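Local atomic coordinates of oxalate biosynthetic component 1 (Burkholderia thailandensis, PDB entry 5IKY), a protein that produces oxalate in quorum sensing-dependent oxalogenesis, as a bifunctional enzyme that combines serine hydrolase and additional lyase activity. Residues A[17-20]-A[24-27]; A[61-66]-A[100-105]; A[139-144]-A[149-154]; A[153-158]-A[242-247]; A[480-485]-A[490-495]. One frame throughout, in Å; residues are numbered along the deposited sequence.

Contact 1: residues A[17-20]-A[24-27]; sequences KFLD and PKFI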
# COMPACT_ATOMS: atom_id res chain seq x y z
N LYS A 17 2.91 -27.24 3.23
CA LYS A 17 1.56 -27.52 2.74
C LYS A 17 0.50 -26.82 3.57
O LYS A 17 0.71 -26.50 4.74
CB LYS A 17 1.30 -29.02 2.73
CG LYS A 17 2.31 -29.84 1.94
CD LYS A 17 1.91 -31.30 1.88
CE LYS A 17 2.95 -32.14 1.18
NZ LYS A 17 2.55 -33.58 1.13
N PHE A 18 -0.66 -26.58 2.96
CA PHE A 18 -1.79 -26.00 3.66
C PHE A 18 -2.54 -27.07 4.46
O PHE A 18 -2.79 -28.17 3.96
CB PHE A 18 -2.73 -25.32 2.67
CG PHE A 18 -4.07 -24.96 3.25
CD1 PHE A 18 -4.19 -23.96 4.20
CD2 PHE A 18 -5.22 -25.61 2.83
CE1 PHE A 18 -5.42 -23.62 4.73
CE2 PHE A 18 -6.46 -25.28 3.35
CZ PHE A 18 -6.56 -24.29 4.30
N LEU A 19 -2.89 -26.74 5.70
CA LEU A 19 -3.69 -27.62 6.54
C LEU A 19 -4.93 -26.88 7.05
O LEU A 19 -4.83 -25.93 7.82
CB LEU A 19 -2.87 -28.15 7.71
CG LEU A 19 -3.59 -29.10 8.67
CD1 LEU A 19 -4.09 -30.34 7.95
CD2 LEU A 19 -2.69 -29.47 9.83
N ASP A 20 -6.10 -27.34 6.61
CA ASP A 20 -7.37 -26.71 6.98
C ASP A 20 -7.64 -26.83 8.48
O ASP A 20 -7.74 -27.93 9.01
CB ASP A 20 -8.52 -27.36 6.19
CG ASP A 20 -9.74 -26.46 6.09
OD1 ASP A 20 -9.97 -25.63 6.99
OD2 ASP A 20 -10.48 -26.60 5.09
N PRO A 24 -11.02 -32.31 10.88
CA PRO A 24 -10.70 -33.14 12.05
C PRO A 24 -9.21 -33.48 12.11
O PRO A 24 -8.58 -33.66 11.07
CB PRO A 24 -11.55 -34.41 11.84
CG PRO A 24 -12.21 -34.26 10.50
CD PRO A 24 -12.20 -32.81 10.16
N LYS A 25 -8.66 -33.54 13.31
CA LYS A 25 -7.23 -33.77 13.49
C LYS A 25 -6.96 -35.11 14.16
O LYS A 25 -5.81 -35.45 14.45
CB LYS A 25 -6.61 -32.63 14.31
CG LYS A 25 -6.65 -31.28 13.60
CD LYS A 25 -5.77 -31.30 12.36
CE LYS A 25 -6.38 -30.49 11.22
NZ LYS A 25 -6.78 -29.13 11.66
N PHE A 26 -8.02 -35.87 14.41
CA PHE A 26 -7.89 -37.19 15.01
C PHE A 26 -9.00 -38.11 14.54
O PHE A 26 -10.17 -37.74 14.52
CB PHE A 26 -7.90 -37.09 16.54
CG PHE A 26 -7.83 -38.42 17.24
CD1 PHE A 26 -6.64 -39.12 17.31
CD2 PHE A 26 -8.96 -38.97 17.82
CE1 PHE A 26 -6.57 -40.34 17.95
CE2 PHE A 26 -8.90 -40.20 18.47
CZ PHE A 26 -7.70 -40.89 18.53
N ILE A 27 -8.62 -39.33 14.15
CA ILE A 27 -9.59 -40.34 13.78
C ILE A 27 -9.42 -41.59 14.64
O ILE A 27 -8.42 -42.30 14.50
CB ILE A 27 -9.48 -40.73 12.30
CG1 ILE A 27 -9.68 -39.51 11.42
CG2 ILE A 27 -10.50 -41.81 11.96
CD1 ILE A 27 -9.50 -39.79 9.95
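Leu19, Asp20 and Lys25 meet across the short turn that carries the chain from strand 17-18, paired in parallel with strand 198-199, to strand 26-28, an outer strand of a three-stranded antiparallel sheet. The two backbones are not paired here: the closest CA atoms, those of Asp20 and Pro24, are 8.8 Å apart, and Lys25 spans the gap with its side chain. Its amine NZ donates to the main-chain O of Asp20 at 3.1 Å, with a C=O...N angle of 134° and the nitrogen tilted 28° from the carbonyl plane. The lysine chain gets there folded rather than stretched, bent at its three outer torsions. Behind the amine, CE of Lys25 meets the isopropyl end of Leu19, 4.0 Å from CD1, the two side chains approaching tip to tip. Phe139 packs against Lys25 as well. The carboxylate of Asp20 is employed elsewhere, since OD1 accepts from the backbone N of Leu22, the i to i+2 bond of an Asx turn, and it stays 6.7 Å from NZ of Lys25. A weak bond to the O of Glu23 is a second link for the amine. The amine of this buried lysine is thus held by carbonyl dipoles of its own turn rather than by ion pairing with Asp20, and any stabilisation of its charge here would probably come from those dipoles.

Contact 2: residues A[61-66]-A[100-105]; sequences VREYGY and WHRTQT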
# COMPACT_ATOMS: atom_id res chain seq x y z
N VAL A 61 -8.45 -34.87 23.56
CA VAL A 61 -9.09 -34.16 22.46
C VAL A 61 -10.13 -33.14 22.95
O VAL A 61 -10.77 -33.33 23.98
CB VAL A 61 -9.77 -35.15 21.48
CG1 VAL A 61 -11.06 -35.70 22.06
CG2 VAL A 61 -10.04 -34.48 20.13
N ARG A 62 -10.26 -32.05 22.20
CA ARG A 62 -11.31 -31.07 22.41
C ARG A 62 -12.12 -30.95 21.13
O ARG A 62 -11.72 -30.23 20.21
CB ARG A 62 -10.74 -29.72 22.83
CG ARG A 62 -11.78 -28.62 23.03
CD ARG A 62 -12.61 -28.85 24.29
NE ARG A 62 -13.55 -27.75 24.52
CZ ARG A 62 -14.84 -27.80 24.23
NH1 ARG A 62 -15.36 -28.90 23.70
NH2 ARG A 62 -15.62 -26.76 24.48
N GLU A 63 -13.24 -31.65 21.07
CA GLU A 63 -14.04 -31.69 19.84
C GLU A 63 -15.47 -31.22 20.05
O GLU A 63 -16.04 -31.39 21.13
CB GLU A 63 -14.05 -33.11 19.27
CG GLU A 63 -14.65 -34.16 20.20
CD GLU A 63 -14.88 -35.49 19.51
OE1 GLU A 63 -15.05 -35.49 18.27
OE2 GLU A 63 -14.90 -36.53 20.20
N TYR A 64 -16.03 -30.61 19.01
CA TYR A 64 -17.43 -30.19 19.01
C TYR A 64 -17.87 -29.82 17.60
O TYR A 64 -17.25 -28.98 16.94
CB TYR A 64 -17.65 -29.00 19.96
CG TYR A 64 -19.09 -28.56 20.06
CD1 TYR A 64 -19.98 -29.21 20.90
CD2 TYR A 64 -19.56 -27.48 19.31
CE1 TYR A 64 -21.30 -28.80 21.00
CE2 TYR A 64 -20.88 -27.07 19.40
CZ TYR A 64 -21.74 -27.73 20.25
OH TYR A 64 -23.05 -27.33 20.34
N GLY A 65 -18.94 -30.46 17.14
CA GLY A 65 -19.58 -30.10 15.88
C GLY A 65 -19.20 -30.95 14.68
O GLY A 65 -19.59 -30.63 13.56
N TYR A 66 -18.48 -32.04 14.90
CA TYR A 66 -17.97 -32.83 13.79
C TYR A 66 -18.60 -34.22 13.66
O TYR A 66 -18.11 -35.06 12.90
CB TYR A 66 -16.45 -32.98 13.91
CG TYR A 66 -15.70 -31.74 13.47
CD1 TYR A 66 -15.39 -31.53 12.13
CD2 TYR A 66 -15.31 -30.78 14.39
CE1 TYR A 66 -14.71 -30.41 11.72
CE2 TYR A 66 -14.63 -29.65 13.99
CZ TYR A 66 -14.33 -29.47 12.66
OH TYR A 66 -13.65 -28.34 12.25
N TRP A 100 -25.81 -45.80 13.80
CA TRP A 100 -25.17 -45.30 15.01
C TRP A 100 -25.16 -43.78 15.01
O TRP A 100 -25.06 -43.15 13.96
CB TRP A 100 -23.73 -45.82 15.12
CG TRP A 100 -23.62 -47.28 15.42
CD1 TRP A 100 -23.78 -48.32 14.54
CD2 TRP A 100 -23.29 -47.88 16.68
NE1 TRP A 100 -23.59 -49.52 15.18
CE2 TRP A 100 -23.29 -49.27 16.49
CE3 TRP A 100 -23.02 -47.37 17.95
CZ2 TRP A 100 -23.01 -50.16 17.53
CZ3 TRP A 100 -22.75 -48.25 18.98
CH2 TRP A 100 -22.75 -49.63 18.76
N HIS A 101 -25.28 -43.18 16.19
CA HIS A 101 -25.18 -41.73 16.32
C HIS A 101 -24.67 -41.36 17.71
O HIS A 101 -24.85 -42.11 18.67
CB HIS A 101 -26.53 -41.07 16.05
CG HIS A 101 -27.62 -41.49 16.98
ND1 HIS A 101 -27.96 -40.77 18.10
CD2 HIS A 101 -28.45 -42.56 16.95
CE1 HIS A 101 -28.95 -41.38 18.73
NE2 HIS A 101 -29.27 -42.47 18.05
N ARG A 102 -24.02 -40.21 17.82
CA ARG A 102 -23.44 -39.78 19.09
C ARG A 102 -24.45 -39.10 20.00
O ARG A 102 -25.03 -38.07 19.64
CB ARG A 102 -22.25 -38.85 18.85
CG ARG A 102 -20.91 -39.52 19.08
CD ARG A 102 -19.85 -38.52 19.46
NE ARG A 102 -18.54 -39.14 19.64
CZ ARG A 102 -17.44 -38.48 19.96
NH1 ARG A 102 -17.48 -37.17 20.13
NH2 ARG A 102 -16.29 -39.13 20.11
N THR A 103 -24.64 -39.68 21.17
CA THR A 103 -25.52 -39.11 22.18
C THR A 103 -24.69 -38.41 23.25
O THR A 103 -25.17 -37.50 23.92
CB THR A 103 -26.40 -40.19 22.82
OG1 THR A 103 -25.57 -41.30 23.21
CG2 THR A 103 -27.43 -40.68 21.83
N GLN A 104 -23.45 -38.87 23.41
CA GLN A 104 -22.47 -38.16 24.22
C GLN A 104 -22.07 -36.87 23.52
O GLN A 104 -21.84 -36.87 22.31
CB GLN A 104 -21.24 -39.04 24.45
CG GLN A 104 -19.99 -38.28 24.88
CD GLN A 104 -18.73 -38.81 24.23
OE1 GLN A 104 -18.79 -39.55 23.25
NE2 GLN A 104 -17.58 -38.43 24.77
N THR A 105 -22.01 -35.77 24.26
CA THR A 105 -21.65 -34.50 23.66
C THR A 105 -20.80 -33.65 24.61
O THR A 105 -21.04 -33.62 25.81
CB THR A 105 -22.90 -33.70 23.23
OG1 THR A 105 -23.69 -34.49 22.33
CG2 THR A 105 -22.51 -32.41 22.53
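Glu63 and Arg102 form a salt bridge at the protein surface between strand 60-64 and strand 99-102, which belong to different three-stranded antiparallel sheets. One carboxylate oxygen takes both guanidinium donors. Arg102 NH2 donates to Glu63 OE2 at 2.9 Å with an N-H...O angle of 133°, and Arg102 NH1 lies closer to the same OE2, at 2.7 Å, in a weak bond. OE2 sits at the guanidinium edge, near its plane, and receives NH2 on its syn side. Both donors share OE2, and with the planes 72° apart the pair is not the flat two-oxygen kind. Arg102 reaches across with its side chain drawn out straight as far as NE. Glu63 comes from the opposite direction, with CG set between its backbone N and carbonyl carbon (chi1 60°) and the rest of the chain stretched out. Asp67 adds a long, weak ion pair to Arg102 NH1, and Trp93 packs on the arginine. Nearby polar ends have their own partners: Arg62 NH2 donates to the O of Pro107, and Tyr66 OH bonds to the O of Leu22. The second touch is apolar, Thr105 CG2 coming obliquely to CE1 of Tyr64 at 4.1 Å. Two bent bonds converging on one oxygen of a partly exposed pair suggest a link that probably rests more on charge attraction than on hydrogen-bond direction, and solvent would probably screen it.

Contact 3: residues A[139-144]-A[149-154]; sequences FGWTAT and LTWAHD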
# COMPACT_ATOMS: atom_id res chain seq x y z
N PHE A 139 -2.85 -25.84 14.52
CA PHE A 139 -4.22 -26.30 14.39
C PHE A 139 -5.22 -25.16 14.22
O PHE A 139 -6.41 -25.39 14.03
CB PHE A 139 -4.62 -27.14 15.60
CG PHE A 139 -4.05 -28.53 15.59
CD1 PHE A 139 -3.47 -29.04 14.44
CD2 PHE A 139 -4.12 -29.33 16.71
CE1 PHE A 139 -2.95 -30.32 14.42
CE2 PHE A 139 -3.61 -30.62 16.70
CZ PHE A 139 -3.02 -31.11 15.55
N GLY A 140 -4.73 -23.92 14.29
CA GLY A 140 -5.59 -22.77 14.10
C GLY A 140 -5.89 -21.95 15.35
O GLY A 140 -6.60 -20.95 15.28
N TRP A 141 -5.36 -22.38 16.49
CA TRP A 141 -5.44 -21.57 17.70
C TRP A 141 -4.62 -20.31 17.51
O TRP A 141 -3.65 -20.31 16.75
CB TRP A 141 -4.94 -22.34 18.93
CG TRP A 141 -5.81 -23.48 19.37
CD1 TRP A 141 -6.11 -24.61 18.65
CD2 TRP A 141 -6.47 -23.63 20.63
NE1 TRP A 141 -6.92 -25.44 19.39
CE2 TRP A 141 -7.16 -24.86 20.61
CE3 TRP A 141 -6.55 -22.83 21.78
CZ2 TRP A 141 -7.91 -25.31 21.69
CZ3 TRP A 141 -7.30 -23.28 22.85
CH2 TRP A 141 -7.97 -24.51 22.80
N THR A 142 -5.00 -19.23 18.17
CA THR A 142 -4.26 -17.98 18.05
C THR A 142 -3.78 -17.46 19.40
O THR A 142 -4.31 -17.84 20.45
CB THR A 142 -5.10 -16.89 17.36
OG1 THR A 142 -6.31 -16.68 18.10
CG2 THR A 142 -5.43 -17.29 15.93
N ALA A 143 -2.78 -16.60 19.36
CA ALA A 143 -2.24 -15.98 20.57
C ALA A 143 -2.93 -14.65 20.84
O ALA A 143 -3.08 -13.83 19.94
CB ALA A 143 -0.74 -15.79 20.45
N THR A 144 -3.35 -14.45 22.08
CA THR A 144 -3.97 -13.18 22.47
C THR A 144 -2.88 -12.16 22.79
O THR A 144 -1.70 -12.51 22.89
CB THR A 144 -4.89 -13.35 23.69
OG1 THR A 144 -4.11 -13.65 24.85
CG2 THR A 144 -5.89 -14.48 23.45
N LEU A 149 -3.63 -18.72 24.60
CA LEU A 149 -4.07 -19.39 23.38
C LEU A 149 -5.60 -19.50 23.36
O LEU A 149 -6.21 -19.85 24.37
CB LEU A 149 -3.43 -20.77 23.27
CG LEU A 149 -1.90 -20.80 23.21
CD1 LEU A 149 -1.39 -22.23 23.30
CD2 LEU A 149 -1.40 -20.12 21.95
N THR A 150 -6.20 -19.21 22.22
CA THR A 150 -7.66 -19.22 22.10
C THR A 150 -8.13 -19.77 20.76
O THR A 150 -7.38 -19.82 19.79
CB THR A 150 -8.25 -17.81 22.30
OG1 THR A 150 -9.67 -17.86 22.17
CG2 THR A 150 -7.69 -16.85 21.26
N TRP A 151 -9.40 -20.17 20.72
CA TRP A 151 -10.02 -20.72 19.52
C TRP A 151 -11.29 -19.94 19.20
O TRP A 151 -12.17 -19.79 20.05
CB TRP A 151 -10.32 -22.21 19.72
CG TRP A 151 -10.98 -22.85 18.55
CD1 TRP A 151 -12.32 -23.01 18.34
CD2 TRP A 151 -10.33 -23.44 17.42
NE1 TRP A 151 -12.54 -23.66 17.15
CE2 TRP A 151 -11.34 -23.93 16.56
CE3 TRP A 151 -8.99 -23.60 17.04
CZ2 TRP A 151 -11.05 -24.57 15.36
CZ3 TRP A 151 -8.71 -24.23 15.84
CH2 TRP A 151 -9.73 -24.71 15.02
N ALA A 152 -11.39 -19.45 17.96
CA ALA A 152 -12.44 -18.49 17.61
C ALA A 152 -13.63 -19.08 16.85
O ALA A 152 -14.69 -18.47 16.80
CB ALA A 152 -11.83 -17.35 16.80
N HIS A 153 -13.44 -20.25 16.26
CA HIS A 153 -14.45 -20.82 15.36
C HIS A 153 -15.57 -21.55 16.10
O HIS A 153 -15.44 -21.86 17.28
CB HIS A 153 -13.77 -21.75 14.36
CG HIS A 153 -12.58 -21.14 13.68
ND1 HIS A 153 -11.29 -21.36 14.10
CD2 HIS A 153 -12.49 -20.30 12.62
CE1 HIS A 153 -10.45 -20.69 13.32
NE2 HIS A 153 -11.16 -20.04 12.42
N ASP A 154 -16.67 -21.82 15.40
CA ASP A 154 -17.85 -22.41 16.02
C ASP A 154 -17.80 -23.94 16.03
O ASP A 154 -18.70 -24.60 16.55
CB ASP A 154 -19.14 -21.94 15.33
CG ASP A 154 -19.10 -22.13 13.82
OD1 ASP A 154 -18.18 -22.81 13.32
OD2 ASP A 154 -20.02 -21.62 13.15
O HOH W 1 -8.61 -19.26 16.64
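A minimal beta hairpin joins strand 142-143 to strand 149-150, the latter being the central strand of a small antiparallel sheet completed by strand 114-115, and Trp141 and Trp151 pack together at its base. Thr142 and Thr150 form the hydrogen-bonded pair: Thr142 N to Thr150 O and Thr150 N to Thr142 O are both 2.9 Å, with N-H...O angles of 166° and 153°. Ala143 and Leu149 follow as a non-hydrogen-bonded pair. Beyond the strands, CB of Trp151 lies over the six-membered ring of Trp141, 4.1 Å from its centroid, in a CH-pi contact. The indoles meet obliquely, planes 53° apart, with Trp141 CD1 3.5 Å from Trp151 CE3. Because CG of Trp151 is anti to its backbone N, the ring runs back toward Gly140, whose Schellman motif ends helix 126-138; Phe139 O faces the ring edge, 3.1 Å from CZ3. One water accepts from Ala152 N at 3.1 Å and donates to Gly140 O at 3.0 Å. The indole nitrogens bond onward, Trp141 NE1 to Thr158 OG1 and Trp151 NE1 to the O of Arg155. The two rings can thus be buried with their N-H groups satisfied, which probably also fixes their rotation.

Contact 4: residues A[153-158]-A[242-247]; sequences HDRIHT and LNTPIG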
# COMPACT_ATOMS: atom_id res chain seq x y z
N HIS A 153 -13.44 -20.25 16.26
CA HIS A 153 -14.45 -20.82 15.36
C HIS A 153 -15.57 -21.55 16.10
O HIS A 153 -15.44 -21.86 17.28
CB HIS A 153 -13.77 -21.75 14.36
CG HIS A 153 -12.58 -21.14 13.68
ND1 HIS A 153 -11.29 -21.36 14.10
CD2 HIS A 153 -12.49 -20.30 12.62
CE1 HIS A 153 -10.45 -20.69 13.32
NE2 HIS A 153 -11.16 -20.04 12.42
N ASP A 154 -16.67 -21.82 15.40
CA ASP A 154 -17.85 -22.41 16.02
C ASP A 154 -17.80 -23.94 16.03
O ASP A 154 -18.70 -24.60 16.55
CB ASP A 154 -19.14 -21.94 15.33
CG ASP A 154 -19.10 -22.13 13.82
OD1 ASP A 154 -18.18 -22.81 13.32
OD2 ASP A 154 -20.02 -21.62 13.15
N ARG A 155 -16.75 -24.48 15.44
CA ARG A 155 -16.44 -25.90 15.54
C ARG A 155 -15.05 -26.04 16.14
O ARG A 155 -14.27 -25.09 16.11
CB ARG A 155 -16.48 -26.59 14.18
CG ARG A 155 -17.85 -26.68 13.53
CD ARG A 155 -17.71 -27.26 12.13
NE ARG A 155 -18.99 -27.47 11.46
CZ ARG A 155 -19.31 -28.57 10.79
NH1 ARG A 155 -20.50 -28.68 10.22
NH2 ARG A 155 -18.44 -29.57 10.70
N ILE A 156 -14.74 -27.21 16.68
CA ILE A 156 -13.38 -27.47 17.14
C ILE A 156 -13.09 -28.96 17.11
O ILE A 156 -13.97 -29.79 17.29
CB ILE A 156 -13.14 -26.91 18.57
CG1 ILE A 156 -11.64 -26.85 18.87
CG2 ILE A 156 -13.90 -27.71 19.61
CD1 ILE A 156 -11.30 -26.08 20.13
N HIS A 157 -11.83 -29.28 16.83
CA HIS A 157 -11.37 -30.66 16.78
C HIS A 157 -9.86 -30.68 16.98
O HIS A 157 -9.10 -30.94 16.05
CB HIS A 157 -11.76 -31.32 15.45
CG HIS A 157 -11.90 -32.80 15.53
ND1 HIS A 157 -10.81 -33.66 15.55
CD2 HIS A 157 -12.99 -33.59 15.63
CE1 HIS A 157 -11.24 -34.90 15.63
NE2 HIS A 157 -12.56 -34.89 15.68
N THR A 158 -9.44 -30.40 18.21
CA THR A 158 -8.03 -30.31 18.54
C THR A 158 -7.57 -31.49 19.38
O THR A 158 -8.17 -31.81 20.41
CB THR A 158 -7.72 -29.00 19.29
OG1 THR A 158 -7.89 -27.89 18.41
CG2 THR A 158 -6.30 -29.00 19.81
N LEU A 242 -17.81 -38.72 10.81
CA LEU A 242 -17.30 -37.35 10.73
C LEU A 242 -18.02 -36.57 9.63
O LEU A 242 -18.10 -37.02 8.49
CB LEU A 242 -15.79 -37.35 10.49
CG LEU A 242 -14.94 -37.86 11.65
CD1 LEU A 242 -13.47 -37.92 11.26
CD2 LEU A 242 -15.14 -36.98 12.88
N ASN A 243 -18.53 -35.39 9.97
CA ASN A 243 -19.29 -34.60 9.01
C ASN A 243 -18.41 -33.70 8.15
O ASN A 243 -18.92 -32.91 7.35
CB ASN A 243 -20.36 -33.76 9.73
CG ASN A 243 -19.77 -32.78 10.74
OD1 ASN A 243 -18.62 -32.34 10.62
ND2 ASN A 243 -20.57 -32.41 11.73
N THR A 244 -17.10 -33.81 8.33
CA THR A 244 -16.16 -33.07 7.51
C THR A 244 -15.10 -34.00 6.94
O THR A 244 -14.40 -34.69 7.69
CB THR A 244 -15.47 -31.94 8.30
OG1 THR A 244 -16.46 -31.02 8.78
CG2 THR A 244 -14.49 -31.19 7.42
N PRO A 245 -14.97 -34.03 5.60
CA PRO A 245 -14.01 -34.92 4.95
C PRO A 245 -12.57 -34.46 5.12
O PRO A 245 -12.33 -33.28 5.39
CB PRO A 245 -14.43 -34.86 3.48
CG PRO A 245 -15.03 -33.50 3.33
CD PRO A 245 -15.73 -33.22 4.63
N ILE A 246 -11.62 -35.37 4.96
CA ILE A 246 -10.20 -35.03 5.05
C ILE A 246 -9.63 -34.70 3.68
O ILE A 246 -9.70 -35.51 2.75
CB ILE A 246 -9.38 -36.18 5.67
CG1 ILE A 246 -10.03 -36.66 6.96
CG2 ILE A 246 -7.95 -35.73 5.91
CD1 ILE A 246 -10.02 -35.64 8.07
N GLY A 247 -9.05 -33.51 3.55
CA GLY A 247 -8.44 -33.10 2.30
C GLY A 247 -7.10 -33.76 2.09
O GLY A 247 -6.21 -33.68 2.94
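Arg155 NH2 donates to Asn243 OD1 at 2.8 Å, the one hydrogen bond between residues 153-158 and 242-247. The bond is bent, its N-H...O angle 134°, and the nitrogen stands 47° above the amide plane rather than on a lone pair. Guanidinium and amide are turned 50° against each other, and OD1 lies at the guanidinium edge, tilted from its plane, the side chains coming from opposite directions. The hydroxyl of Thr244 donates to the same Asn243 OD1 at 3.1 Å, from the same face of the amide, so this oxygen is gripped twice. Although Thr244 OG1 is also 3.1 Å from Arg155 NH2, the angle is too poor for a bond. CD2 of Leu242 touches His157 NE2 loosely at 4.3 Å.

In the second shell, Asn243 ND2 donates to the O of Gly65, which probably sets the amide's rotation. Tyr66 makes a cation-pi contact with Arg155 and an edge-to-face contact with His157. The arrangement is a side-chain bridge between the edge strand 156-160 of one antiparallel sheet and the connection of the hairpin 235-237/246-248, joining the N-terminal Obc family region to that of the beta-keto acid cleavage enzymes, a TIM-barrel relative.

Contact 5: residues A[480-485]-A[490-495]; sequences LNVFDA and GVRKAC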
# COMPACT_ATOMS: atom_id res chain seq x y z
N LEU A 480 7.81 -21.46 8.93
CA LEU A 480 6.38 -21.40 9.22
C LEU A 480 6.10 -20.73 10.56
O LEU A 480 4.94 -20.48 10.90
CB LEU A 480 5.77 -22.80 9.21
CG LEU A 480 5.84 -23.57 7.89
CD1 LEU A 480 5.10 -24.89 8.01
CD2 LEU A 480 5.28 -22.72 6.75
N ASN A 481 7.15 -20.45 11.32
CA ASN A 481 6.99 -19.81 12.62
C ASN A 481 7.46 -18.36 12.61
O ASN A 481 8.08 -17.90 11.66
CB ASN A 481 7.76 -20.59 13.69
CG ASN A 481 7.37 -22.05 13.75
OD1 ASN A 481 6.23 -22.41 13.46
ND2 ASN A 481 8.32 -22.89 14.14
N VAL A 482 7.14 -17.65 13.69
CA VAL A 482 7.60 -16.27 13.87
C VAL A 482 7.88 -16.04 15.35
O VAL A 482 7.18 -16.57 16.22
CB VAL A 482 6.56 -15.25 13.34
CG1 VAL A 482 5.24 -15.36 14.10
CG2 VAL A 482 7.12 -13.83 13.42
N PHE A 483 8.91 -15.26 15.65
CA PHE A 483 9.26 -14.98 17.03
C PHE A 483 8.34 -13.92 17.62
O PHE A 483 8.13 -12.86 17.03
CB PHE A 483 10.72 -14.55 17.15
CG PHE A 483 11.70 -15.65 16.83
CD1 PHE A 483 11.84 -16.73 17.69
CD2 PHE A 483 12.47 -15.60 15.68
CE1 PHE A 483 12.73 -17.75 17.40
CE2 PHE A 483 13.36 -16.61 15.39
CZ PHE A 483 13.50 -17.68 16.25
N ASP A 484 7.78 -14.22 18.78
CA ASP A 484 6.89 -13.30 19.49
C ASP A 484 7.16 -13.39 20.98
O ASP A 484 6.87 -14.41 21.62
CB ASP A 484 5.42 -13.63 19.18
CG ASP A 484 4.48 -12.50 19.58
OD1 ASP A 484 4.83 -11.69 20.46
OD2 ASP A 484 3.37 -12.44 19.00
N ALA A 485 7.71 -12.32 21.54
CA ALA A 485 8.11 -12.30 22.95
C ALA A 485 6.92 -12.38 23.90
O ALA A 485 7.06 -12.80 25.05
CB ALA A 485 8.94 -11.06 23.24
N GLY A 490 8.25 -17.98 23.27
CA GLY A 490 8.81 -16.97 22.38
C GLY A 490 8.55 -17.19 20.90
O GLY A 490 8.91 -16.36 20.08
N VAL A 491 7.93 -18.32 20.57
CA VAL A 491 7.69 -18.66 19.17
C VAL A 491 6.25 -19.16 18.95
O VAL A 491 5.66 -19.80 19.82
CB VAL A 491 8.70 -19.71 18.67
CG1 VAL A 491 8.48 -21.05 19.36
CG2 VAL A 491 8.64 -19.86 17.16
N ARG A 492 5.69 -18.85 17.78
CA ARG A 492 4.36 -19.30 17.41
C ARG A 492 4.26 -19.44 15.90
O ARG A 492 5.17 -19.06 15.17
CB ARG A 492 3.30 -18.32 17.91
CG ARG A 492 3.49 -16.92 17.38
CD ARG A 492 2.32 -16.01 17.71
NE ARG A 492 2.59 -14.65 17.27
CZ ARG A 492 2.39 -14.21 16.04
NH1 ARG A 492 1.91 -15.02 15.11
NH2 ARG A 492 2.67 -12.95 15.73
N LYS A 493 3.14 -20.00 15.43
CA LYS A 493 2.90 -20.13 14.00
C LYS A 493 2.72 -18.75 13.38
O LYS A 493 2.02 -17.90 13.94
CB LYS A 493 1.66 -20.99 13.73
CG LYS A 493 1.77 -21.88 12.51
CD LYS A 493 2.80 -22.98 12.73
CE LYS A 493 2.79 -23.98 11.58
NZ LYS A 493 3.77 -25.08 11.81
N ALA A 494 3.35 -18.52 12.23
CA ALA A 494 3.24 -17.25 11.54
C ALA A 494 1.89 -17.13 10.85
O ALA A 494 1.48 -18.03 10.11
CB ALA A 494 4.37 -17.09 10.54
N CYS A 495 1.19 -16.02 11.08
CA CYS A 495 -0.14 -15.81 10.52
C CYS A 495 -0.07 -15.36 9.06
O CYS A 495 -0.99 -14.70 8.56
CB CYS A 495 -0.91 -14.78 11.35
SG CYS A 495 -1.23 -15.27 13.06
O HOH W 2 2.61 -20.33 9.30
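Asp484 and Arg492 are joined by a salt bridge on one face of the beta hairpin formed by strands 481-483 and 491-493, which lies in the chain between barrel strand 471-474 and helix 497-510. Arg492 NE donates to Asp484 OD2 at 2.9 Å and 166°, nearly in the guanidinium plane and on the anti lone pair of the oxygen; NH2 adds a weak bond to the same atom. OD2 also pairs with Arg486, while NH1 of Arg492 forms a salt bridge with Asp499, so the guanidinium connects the hairpin to helix 497-510.

The backbone ladder is antiparallel. Val482 and Arg492 are its hydrogen-bonded pair, with Val482 N to Arg492 O at 2.8 Å and Arg492 N to Val482 O at 3.1 Å. Outside that pair, Asp484 N donates to Gly490 O at 2.7 Å, and Ala494 N to Leu480 O at 2.9 Å.

With chi1 at 62°, Val482 turns CG1 in over its own backbone, and that methyl lies over a face of the Arg492 guanidinium, 3.5 Å from NH1, alongside the arginine chain. Lys493 runs beside Leu480, while Phe483 and Val491 share the face away from the salt bridge, where Val491 CG2 also touches Asn481 CB at 3.7 Å. At the open end of the ladder, a water donates to both Leu480 O and Ala494 O, at 2.7 Å from the latter.

From the N terminus, contact 1 closes the turn 17-27, contact 2 the longer loop 61-105 and contact 3 the hairpin 139-154. Contact 4 starts on His153 and Asp154, where contact 3 ends, and closes the long excursion to 247; contact 5 closes the hairpin 480-495. None lies within another, and the order is serial apart from that shared pair. In space, contact 3 touches all four others, and contacts 1, 2 and 4 all touch one another; strand 156-160 of contact 4 adjoins strand 60-64 of contact 2. Contact 3 reaches contact 5 through Ala143 and Arg492. Together they tie the N-terminal sheets to the hairpin beside the barrel.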